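Local structure of Exo beta-1,2-glucooligosaccharide sophorohydrolase (non-reducing end) (Parabacteroides distasonis ATCC 8503, 5Z06) at residues Ile342-Gly347 / Gln407-Glu412. The protein hydrolyses linear beta-1,2-glucan and beta-1,2-glucooligosaccharides of four or more glucose units, releasing sophorose from the non-reducing end as an exo-acting enzyme. Sequence-based numbering, arbitrary orientation.
Sequences ITREEG and QYFNQE
In the helical domain, consistent with the (alpha/alpha)6 barrel of the GH144 family, R344 in the first turn of helix 344-360 reaches Y408 at the C-terminal end of helix 392-408, a worked example of an arginine gripping a backbone carbonyl where a helix ends. A capping box starts the arginine's helix: E346 N donates to T343 OG1 (3.0 Å) and T343 N returns a bond to E346 OE1 (2.9 Å). With CG anti to the backbone N (chi1 -164°), the extended chain carries NE toward the end of helix 392-408. There R344 NH2 donates to Y408 O at 3.0 Å, with an N-H...O angle of 153°, and one water links R344 NH1 to the same oxygen. NE is taken by a salt bridge to E416 of helix 414-428. Past an inverse gamma turn centred on F409, Q411 lays CG 3.3 Å from R344 NH2, its amide plane nearly perpendicular to the guanidinium, while F409 CD1 lies over one guanidinium face. An alanine in place of R344 would probably leave Y408 O without this direct donor, E416 without this ion-pair partner and a gap beside Q411. F409 CZ packs 4.1 Å from G347 C. The R344 and Y408 side chains run past each other in opposite directions, their planes 33° apart, with R344 NH1 3.4 Å from Y408 CE2; a second water joins NH1 to Y408 OH, which also bonds E338.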
loop_
_atom_site.group_PDB
_atom_site.type_symbol
_atom_site.label_atom_id
_atom_site.label_comp_id
_atom_site.label_asym_id
_atom_site.label_seq_id
_atom_site.Cartn_x
_atom_site.Cartn_y
_atom_site.Cartn_z
ATOM N N ILE A 342 15.480 -15.223 6.036
ATOM C CA ILE A 342 16.823 -14.663 6.091
ATOM C C ILE A 342 17.499 -15.328 7.252
ATOM O O ILE A 342 16.837 -15.959 8.072
ATOM C CB ILE A 342 16.822 -13.134 6.300
ATOM C CG1 ILE A 342 15.961 -12.750 7.510
ATOM C CG2 ILE A 342 16.312 -12.459 5.036
ATOM C CD1 ILE A 342 16.096 -11.306 7.936
ATOM N N THR A 343 18.811 -15.169 7.326
ATOM C CA THR A 343 19.547 -15.671 8.461
ATOM C C THR A 343 19.436 -14.695 9.621
ATOM O O THR A 343 19.138 -13.512 9.431
ATOM C CB THR A 343 21.017 -15.866 8.145
ATOM O OG1 THR A 343 21.605 -14.609 7.800
ATOM C CG2 THR A 343 21.198 -16.891 7.023
ATOM N N ARG A 344 19.668 -15.213 10.817
ATOM C CA ARG A 344 19.787 -14.394 12.000
ATOM C C ARG A 344 20.861 -13.318 11.826
ATOM O O ARG A 344 20.629 -12.150 12.141
ATOM C CB ARG A 344 20.097 -15.260 13.219
ATOM C CG ARG A 344 19.852 -14.531 14.520
ATOM C CD ARG A 344 20.403 -15.309 15.694
ATOM N NE ARG A 344 20.129 -14.626 16.952
ATOM C CZ ARG A 344 18.985 -14.641 17.631
ATOM N NH1 ARG A 344 17.912 -15.323 17.201
ATOM N NH2 ARG A 344 18.916 -13.982 18.785
ATOM N N GLU A 345 22.015 -13.685 11.288
ATOM C CA GLU A 345 23.082 -12.699 11.086
ATOM C C GLU A 345 22.653 -11.541 10.172
ATOM O O GLU A 345 22.957 -10.374 10.460
ATOM C CB GLU A 345 24.357 -13.371 10.550
ATOM C CG GLU A 345 25.596 -12.475 10.563
ATOM C CD GLU A 345 25.973 -11.912 11.957
ATOM O OE1 GLU A 345 25.526 -12.444 13.000
ATOM O OE2 GLU A 345 26.741 -10.925 12.007
ATOM N N GLU A 346 21.985 -11.870 9.066
ATOM C CA GLU A 346 21.386 -10.855 8.200
ATOM C C GLU A 346 20.475 -9.949 9.048
ATOM O O GLU A 346 20.594 -8.743 8.991
ATOM C CB GLU A 346 20.552 -11.482 7.083
ATOM C CG GLU A 346 21.331 -12.039 5.902
ATOM C CD GLU A 346 20.397 -12.630 4.842
ATOM O OE1 GLU A 346 19.800 -13.721 5.064
ATOM O OE2 GLU A 346 20.232 -11.981 3.788
ATOM N N GLY A 347 19.591 -10.571 9.828
ATOM C CA GLY A 347 18.691 -9.889 10.726
ATOM C C GLY A 347 19.402 -8.975 11.708
ATOM O O GLY A 347 19.032 -7.816 11.887
ATOM N N GLN A 407 13.712 -8.657 22.795
ATOM C CA GLN A 407 13.573 -9.964 23.404
ATOM C C GLN A 407 14.050 -11.056 22.491
ATOM O O GLN A 407 14.516 -12.063 22.965
ATOM C CB GLN A 407 12.121 -10.207 23.797
ATOM C CG GLN A 407 11.655 -9.242 24.857
ATOM C CD GLN A 407 12.536 -9.329 26.071
ATOM O OE1 GLN A 407 13.479 -8.571 26.201
ATOM N NE2 GLN A 407 12.278 -10.319 26.911
ATOM N N TYR A 408 13.900 -10.863 21.181
ATOM C CA TYR A 408 14.361 -11.824 20.207
ATOM C C TYR A 408 15.874 -11.931 20.177
ATOM O O TYR A 408 16.404 -13.049 20.208
ATOM C CB TYR A 408 13.870 -11.478 18.796
ATOM C CG TYR A 408 14.166 -12.584 17.803
ATOM C CD1 TYR A 408 13.457 -13.775 17.835
ATOM C CD2 TYR A 408 15.153 -12.448 16.860
ATOM C CE1 TYR A 408 13.720 -14.797 16.934
ATOM C CE2 TYR A 408 15.413 -13.460 15.951
ATOM C CZ TYR A 408 14.692 -14.632 16.001
ATOM O OH TYR A 408 14.967 -15.640 15.102
ATOM N N PHE A 409 16.552 -10.784 20.095
ATOM C CA PHE A 409 18.001 -10.746 19.938
ATOM C C PHE A 409 18.646 -10.800 21.313
ATOM O O PHE A 409 19.202 -9.825 21.802
ATOM C CB PHE A 409 18.439 -9.518 19.142
ATOM C CG PHE A 409 17.975 -9.535 17.719
ATOM C CD1 PHE A 409 18.542 -10.429 16.803
ATOM C CD2 PHE A 409 16.972 -8.659 17.274
ATOM C CE1 PHE A 409 18.120 -10.439 15.482
ATOM C CE2 PHE A 409 16.541 -8.681 15.963
ATOM C CZ PHE A 409 17.104 -9.584 15.069
ATOM N N ASN A 410 18.570 -11.983 21.907
ATOM C CA ASN A 410 18.924 -12.221 23.300
ATOM C C ASN A 410 20.260 -12.949 23.443
ATOM O O ASN A 410 20.589 -13.413 24.521
ATOM C CB ASN A 410 17.835 -13.080 23.936
ATOM C CG ASN A 410 17.811 -14.500 23.388
ATOM O OD1 ASN A 410 18.244 -14.763 22.272
ATOM N ND2 ASN A 410 17.281 -15.418 24.176
ATOM N N GLN A 411 21.013 -13.068 22.363
ATOM C CA GLN A 411 22.260 -13.816 22.419
ATOM C C GLN A 411 23.336 -12.962 23.078
ATOM O O GLN A 411 23.329 -11.729 22.954
ATOM C CB GLN A 411 22.733 -14.198 21.024
ATOM C CG GLN A 411 21.746 -15.018 20.231
ATOM C CD GLN A 411 22.222 -16.404 20.036
ATOM O OE1 GLN A 411 22.448 -17.134 21.002
ATOM N NE2 GLN A 411 22.402 -16.785 18.783
ATOM N N GLU A 412 24.277 -13.643 23.732
ATOM C CA GLU A 412 25.383 -13.012 24.395
ATOM C C GLU A 412 26.522 -12.911 23.412
ATOM O O GLU A 412 27.491 -13.684 23.466
ATOM C CB GLU A 412 25.790 -13.807 25.642
ATOM C CG GLU A 412 24.763 -13.830 26.749
ATOM C CD GLU A 412 24.362 -12.439 27.243
ATOM O OE1 GLU A 412 25.061 -11.430 26.973
ATOM O OE2 GLU A 412 23.314 -12.349 27.915
HETATM O O HOH W 1 16.234 -15.630 19.321
HETATM O O HOH W 2 17.615 -17.230 14.803
#